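Long-range contacts in Pex (Synechococcus elongatus PCC 7942, PDB 2E1N), which modifies the cyanobacterial circadian clock as a period extender and, as a PadR-like winged-helix protein, probably does so by binding DNA: residues His45-Gly50 / Met100-Gln105; Leu34-Val39 / Tyr72-Phe77. All coordinates share one frame; numbering follows the deposited sequence.

Interaction 1. Residues His45-Gly50 / Met100-Gln105; sequences HEDSYG and MYQLAQ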
loop_
_atom_site.group_PDB
_atom_site.type_symbol
_atom_site.label_atom_id
_atom_site.label_comp_id
_atom_site.label_asym_id
_atom_site.label_seq_id
_atom_site.Cartn_x
_atom_site.Cartn_y
_atom_site.Cartn_z
ATOM N N HIS B 45 -2.232 25.129 5.755
ATOM C CA HIS B 45 -1.694 26.177 4.881
ATOM C C HIS B 45 -2.717 27.017 4.125
ATOM O O HIS B 45 -2.431 28.154 3.784
ATOM C CB HIS B 45 -0.783 25.552 3.845
ATOM C CG HIS B 45 0.165 24.548 4.416
ATOM N ND1 HIS B 45 0.292 23.272 3.904
ATOM C CD2 HIS B 45 1.000 24.618 5.482
ATOM C CE1 HIS B 45 1.187 22.608 4.614
ATOM N NE2 HIS B 45 1.630 23.400 5.577
ATOM N N GLU B 46 -3.868 26.447 3.790
ATOM C CA GLU B 46 -4.838 27.133 2.944
ATOM C C GLU B 46 -6.220 26.519 3.138
ATOM O O GLU B 46 -6.325 25.314 3.358
ATOM C CB GLU B 46 -4.440 26.983 1.473
ATOM C CG GLU B 46 -4.384 25.543 0.967
ATOM C CD GLU B 46 -3.894 25.409 -0.472
ATOM O OE1 GLU B 46 -3.698 26.453 -1.152
ATOM O OE2 GLU B 46 -3.721 24.256 -0.929
ATOM N N ASP B 47 -7.269 27.318 2.968
ATOM C CA ASP B 47 -8.621 26.788 2.931
ATOM C C ASP B 47 -8.751 25.995 1.622
ATOM O O ASP B 47 -8.112 26.329 0.621
ATOM C CB ASP B 47 -9.657 27.903 2.950
ATOM C CG ASP B 47 -9.652 28.703 4.236
ATOM O OD1 ASP B 47 -8.804 28.453 5.121
ATOM O OD2 ASP B 47 -10.511 29.618 4.322
ATOM N N SER B 48 -9.592 24.983 1.609
ATOM C CA SER B 48 -9.766 24.177 0.409
ATOM C C SER B 48 -11.199 23.657 0.290
ATOM O O SER B 48 -12.089 24.032 1.070
ATOM C CB SER B 48 -8.686 23.082 0.332
ATOM O OG SER B 48 -8.600 22.503 -0.989
ATOM N N TYR B 49 -11.433 22.871 -0.753
ATOM C CA TYR B 49 -12.733 22.315 -1.049
ATOM C C TYR B 49 -12.544 20.902 -1.629
ATOM O O TYR B 49 -11.438 20.533 -2.014
ATOM C CB TYR B 49 -13.493 23.226 -1.987
ATOM C CG TYR B 49 -12.823 23.590 -3.309
ATOM C CD1 TYR B 49 -13.267 23.041 -4.510
ATOM C CD2 TYR B 49 -11.795 24.528 -3.373
ATOM C CE1 TYR B 49 -12.701 23.393 -5.719
ATOM C CE2 TYR B 49 -11.196 24.878 -4.610
ATOM C CZ TYR B 49 -11.657 24.318 -5.758
ATOM O OH TYR B 49 -11.100 24.641 -6.978
ATOM N N GLY B 50 -13.617 20.115 -1.639
ATOM C CA GLY B 50 -13.514 18.686 -1.992
ATOM C C GLY B 50 -12.789 18.405 -3.277
ATOM O O GLY B 50 -11.840 17.592 -3.344
ATOM N N MET B 100 -16.444 25.465 1.035
ATOM C CA MET B 100 -15.061 25.574 1.466
ATOM C C MET B 100 -14.892 25.069 2.908
ATOM O O MET B 100 -15.817 25.148 3.720
ATOM C CB MET B 100 -14.610 27.033 1.437
ATOM C CG MET B 100 -14.693 27.706 0.081
ATOM S SD MET B 100 -13.579 27.018 -1.159
ATOM C CE MET B 100 -11.970 27.367 -0.437
ATOM N N TYR B 101 -13.668 24.655 3.232
ATOM C CA TYR B 101 -13.332 24.134 4.549
ATOM C C TYR B 101 -12.088 24.853 5.076
ATOM O O TYR B 101 -11.175 25.249 4.295
ATOM C CB TYR B 101 -13.102 22.619 4.507
ATOM C CG TYR B 101 -14.307 21.875 4.084
ATOM C CD1 TYR B 101 -15.342 21.578 4.990
ATOM C CD2 TYR B 101 -14.447 21.484 2.797
ATOM C CE1 TYR B 101 -16.461 20.900 4.573
ATOM C CE2 TYR B 101 -15.568 20.805 2.376
ATOM C CZ TYR B 101 -16.577 20.542 3.267
ATOM O OH TYR B 101 -17.684 19.836 2.819
ATOM N N GLN B 102 -12.090 25.091 6.385
ATOM C CA GLN B 102 -10.958 25.734 7.046
ATOM C C GLN B 102 -10.773 25.178 8.451
ATOM O O GLN B 102 -11.686 24.591 9.014
ATOM C CB GLN B 102 -11.145 27.267 7.067
ATOM C CG GLN B 102 -12.225 27.720 8.031
ATOM C CD GLN B 102 -12.635 29.211 7.883
ATOM O OE1 GLN B 102 -11.803 30.085 7.668
ATOM N NE2 GLN B 102 -13.892 29.470 8.056
ATOM N N LEU B 103 -9.584 25.352 9.018
ATOM C CA LEU B 103 -9.399 24.964 10.405
ATOM C C LEU B 103 -10.182 25.939 11.249
ATOM O O LEU B 103 -10.090 27.155 11.033
ATOM C CB LEU B 103 -7.928 24.996 10.813
ATOM C CG LEU B 103 -6.992 24.079 10.081
ATOM C CD1 LEU B 103 -5.580 24.319 10.598
ATOM C CD2 LEU B 103 -7.420 22.635 10.245
ATOM N N ALA B 104 -10.950 25.421 12.207
ATOM C CA ALA B 104 -11.634 26.263 13.191
ATOM C C ALA B 104 -10.640 26.813 14.256
ATOM O O ALA B 104 -9.587 26.215 14.478
ATOM C CB ALA B 104 -12.706 25.474 13.881
ATOM N N GLN B 105 -10.978 27.956 14.854
ATOM C CA GLN B 105 -10.175 28.512 15.975
ATOM C C GLN B 105 -10.457 27.654 17.183
ATOM O O GLN B 105 -11.634 27.492 17.554
ATOM C CB GLN B 105 -10.538 29.959 16.274
ATOM C CG GLN B 105 -10.111 30.971 15.175
ATOM C CD GLN B 105 -10.095 32.429 15.656
ATOM O OE1 GLN B 105 -9.374 32.771 16.585
ATOM N NE2 GLN B 105 -10.889 33.275 15.041
HETATM O O HOH W 1 -7.735 26.467 6.705
HETATM O O HOH W 2 -8.856 29.864 7.377
#
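Met-100 lies alongside Tyr-49, the two side chains running the same way. Bent at both chi2 and chi3, the methionine chain doubles back toward 45-50: its SD stands 3.8 Å from Tyr-49 CD2, an oblique Met-aromatic contact 54° off the ring normal, while CE lies over the backbone of Ser-48, 3.7 Å from Ser-48 O. Tyr-49 has chi1 at 56°, CG between its backbone N and carbonyl carbon, which puts the base of the ring beside the sulfur and lets its far end lead away. At Tyr-101 the backbones join as an antiparallel hydrogen-bonded pair with Ser-48. Tyr-101 N donates to Ser-48 O at 2.7 Å, and Ser-48 N returns a bond of 3.1 Å to Tyr-101 O. Next comes Gln-102, lying side by side with Asp-47; Asp-47 OD1 is 3.3 Å from Gln-102 CB, and carboxylate and amide planes are turned steeply against each other. Their polar ends are joined through one water, which donates to both Asp-47 OD1 and Gln-102 OE1; a second water donates to the same OD1 and accepts from Leu-103 N. Asp-47 OD2 is taken by Tyr-87 OH, and an alanine in place of Asp-47 would probably leave the Tyr-87 hydroxyl without this partner and both waters without their bond to OD1, weakening the link to Gln-102 and Leu-103. This is the short first strand of the winged-helix sheet, 48-49, edging strand 98-103, which has 84-89 on its other side. Ser-48 packs on helix 32-43 and bonds through OG to Glu-52 at the start of helix 50-60, whose N-cap position is held by Tyr-49, and Tyr-101 packs against helix 68-80.

Interaction 2. Residues Leu34-Val39 / Tyr72-Phe77; sequences LAVCYV and YTALKF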
loop_
_atom_site.group_PDB
_atom_site.type_symbol
_atom_site.label_atom_id
_atom_site.label_comp_id
_atom_site.label_asym_id
_atom_site.label_seq_id
_atom_site.Cartn_x
_atom_site.Cartn_y
_atom_site.Cartn_z
ATOM N N LEU B 34 -5.709 8.031 6.952
ATOM C CA LEU B 34 -4.757 8.834 6.217
ATOM C C LEU B 34 -5.410 10.043 5.597
ATOM O O LEU B 34 -4.783 11.111 5.530
ATOM C CB LEU B 34 -4.114 8.043 5.071
ATOM C CG LEU B 34 -3.150 6.977 5.528
ATOM C CD1 LEU B 34 -2.997 5.867 4.476
ATOM C CD2 LEU B 34 -1.831 7.695 5.837
ATOM N N ALA B 35 -6.657 9.905 5.164
ATOM C CA ALA B 35 -7.365 11.065 4.569
ATOM C C ALA B 35 -7.580 12.196 5.581
ATOM O O ALA B 35 -7.444 13.365 5.220
ATOM C CB ALA B 35 -8.691 10.638 3.984
ATOM N N VAL B 36 -7.932 11.873 6.828
ATOM C CA VAL B 36 -8.039 12.895 7.862
ATOM C C VAL B 36 -6.724 13.665 8.021
ATOM O O VAL B 36 -6.711 14.895 8.084
ATOM C CB VAL B 36 -8.529 12.297 9.206
ATOM C CG1 VAL B 36 -8.289 13.373 10.360
ATOM C CG2 VAL B 36 -9.932 11.897 9.114
ATOM N N CYS B 37 -5.594 12.950 8.066
ATOM C CA CYS B 37 -4.284 13.614 8.245
ATOM C C CYS B 37 -3.857 14.421 7.021
ATOM O O CYS B 37 -3.320 15.532 7.157
ATOM C CB CYS B 37 -3.252 12.573 8.605
ATOM S SG CYS B 37 -3.732 11.742 10.151
ATOM N N TYR B 38 -4.091 13.875 5.823
ATOM C CA TYR B 38 -3.826 14.619 4.570
ATOM C C TYR B 38 -4.654 15.921 4.499
ATOM O O TYR B 38 -4.150 17.007 4.232
ATOM C CB TYR B 38 -4.120 13.730 3.340
ATOM C CG TYR B 38 -4.294 14.560 2.068
ATOM C CD1 TYR B 38 -3.223 15.273 1.521
ATOM C CD2 TYR B 38 -5.519 14.641 1.442
ATOM C CE1 TYR B 38 -3.409 16.080 0.380
ATOM C CE2 TYR B 38 -5.694 15.425 0.297
ATOM C CZ TYR B 38 -4.628 16.164 -0.191
ATOM O OH TYR B 38 -4.746 16.966 -1.294
ATOM N N VAL B 39 -5.950 15.814 4.731
ATOM C CA VAL B 39 -6.791 17.000 4.669
ATOM C C VAL B 39 -6.293 18.041 5.641
ATOM O O VAL B 39 -6.139 19.212 5.287
ATOM C CB VAL B 39 -8.254 16.629 4.925
ATOM C CG1 VAL B 39 -9.123 17.861 5.118
ATOM C CG2 VAL B 39 -8.777 15.729 3.760
ATOM N N TYR B 72 -15.534 12.411 2.218
ATOM C CA TYR B 72 -16.665 12.917 2.972
ATOM C C TYR B 72 -16.735 12.297 4.352
ATOM O O TYR B 72 -17.123 12.966 5.310
ATOM C CB TYR B 72 -17.917 12.821 2.141
ATOM C CG TYR B 72 -17.945 14.021 1.183
ATOM C CD1 TYR B 72 -17.676 13.873 -0.177
ATOM C CD2 TYR B 72 -18.122 15.318 1.673
ATOM C CE1 TYR B 72 -17.668 14.975 -1.035
ATOM C CE2 TYR B 72 -18.099 16.420 0.836
ATOM C CZ TYR B 72 -17.869 16.249 -0.509
ATOM O OH TYR B 72 -17.866 17.346 -1.343
ATOM N N THR B 73 -16.277 11.054 4.481
ATOM C CA THR B 73 -16.041 10.423 5.797
ATOM C C THR B 73 -15.087 11.240 6.668
ATOM O O THR B 73 -15.338 11.538 7.872
ATOM C CB THR B 73 -15.474 9.019 5.615
ATOM O OG1 THR B 73 -16.469 8.214 4.938
ATOM C CG2 THR B 73 -15.111 8.389 6.974
ATOM N N ALA B 74 -13.990 11.617 6.061
ATOM C CA ALA B 74 -12.968 12.415 6.757
ATOM C C ALA B 74 -13.466 13.788 7.111
ATOM O O ALA B 74 -13.241 14.281 8.257
ATOM C CB ALA B 74 -11.743 12.535 5.887
ATOM N N LEU B 75 -14.132 14.437 6.173
ATOM C CA LEU B 75 -14.672 15.790 6.477
ATOM C C LEU B 75 -15.736 15.773 7.563
ATOM O O LEU B 75 -15.726 16.626 8.433
ATOM C CB LEU B 75 -15.217 16.492 5.277
ATOM C CG LEU B 75 -14.247 16.772 4.123
ATOM C CD1 LEU B 75 -15.049 17.137 2.844
ATOM C CD2 LEU B 75 -13.275 17.812 4.554
ATOM N N LYS B 76 -16.633 14.811 7.523
ATOM C CA LYS B 76 -17.659 14.706 8.532
ATOM C C LYS B 76 -17.052 14.473 9.913
ATOM O O LYS B 76 -17.503 15.069 10.889
ATOM C CB LYS B 76 -18.626 13.592 8.189
ATOM C CG LYS B 76 -19.819 13.552 9.108
ATOM C CD LYS B 76 -20.642 12.289 8.900
ATOM C CE LYS B 76 -22.114 12.533 9.263
ATOM N NZ LYS B 76 -22.983 11.342 9.030
ATOM N N PHE B 77 -16.053 13.599 10.017
ATOM C CA PHE B 77 -15.360 13.336 11.278
ATOM C C PHE B 77 -14.780 14.617 11.836
ATOM O O PHE B 77 -14.949 14.953 13.007
ATOM C CB PHE B 77 -14.247 12.310 11.080
ATOM C CG PHE B 77 -13.348 12.132 12.258
ATOM C CD1 PHE B 77 -13.804 11.479 13.400
ATOM C CD2 PHE B 77 -12.062 12.671 12.279
ATOM C CE1 PHE B 77 -12.973 11.338 14.513
ATOM C CE2 PHE B 77 -11.249 12.543 13.367
ATOM C CZ PHE B 77 -11.706 11.856 14.507
#
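Segments 34-39 of helix 32-43 and 72-77 of helix 68-80 cross at -68°, the axes of these short pieces 8.8 Å apart at closest approach, with Val-36 and Ala-74 nearest in the backbone at 5.1 Å between CA atoms. The small Ala-74 is consistent with this close approach: its CB, the whole side chain, is directed toward the other helix. There it meets two neighbours in sequence, with Ala-35 CB at 4.1 Å from Ala-74 CB and Val-36 CG2 at 3.8 Å from the same methyl. Val-36 has CG1 anti to its backbone N (chi1 167°), which leaves CG2 beside that N and turned into the interface. The same CG2 also reaches Phe-77, approaching CD2 of the ring obliquely at 3.9 Å, so one methyl bridges residues three apart on the opposing helix. One turn along from Ala-35, Val-39 uses its CG1 branch, 4.2 Å from Leu-75 CD2, and the two side chains cross at about a right angle. Although Leu-75 starts out away from the contact, its CD2 comes back to it. No hydrogen bond passes between the segments; the fit is entirely apolar and buried. The pair belongs to the helical part of the winged helix-turn-helix, where helix 68-80 is probably the recognition helix, as in PadR relatives, and helix 32-43 packs against its buried side. Leu-71 and Leu-78 of helix 68-80 extend the packing around Val-39. On other faces of helix 32-43, Cys-37 lies against helix 110-123 and Tyr-38 against helix 50-60. At Phe-77 the second subunit joins in, its Phe-15 ring meeting the Phe-77 ring and its Met-13 touching both Phe-77 and Val-36.

Interaction 2 is the core contact, every touching residue buried and every touch apolar; interaction 1 is only partly buried, a strand pairing carried by backbone bonds, a sulfur-aromatic contact and water at its Asp-47 end. Helix 32-43 leads in the chain to strand 48-49, and helix 68-80 takes part in interaction 2 while also receiving Tyr-101 of interaction 1. The two touch directly: Tyr-101 CE2 lies 3.7 Å from Leu-75 CD1, so Leu-75 serves both, its CD1 on Tyr-101 of strand 98-103 and its CD2 on Val-39 of helix 32-43. The second subunit reaches interaction 2, whereas no other chain of the assembly touches interaction 1.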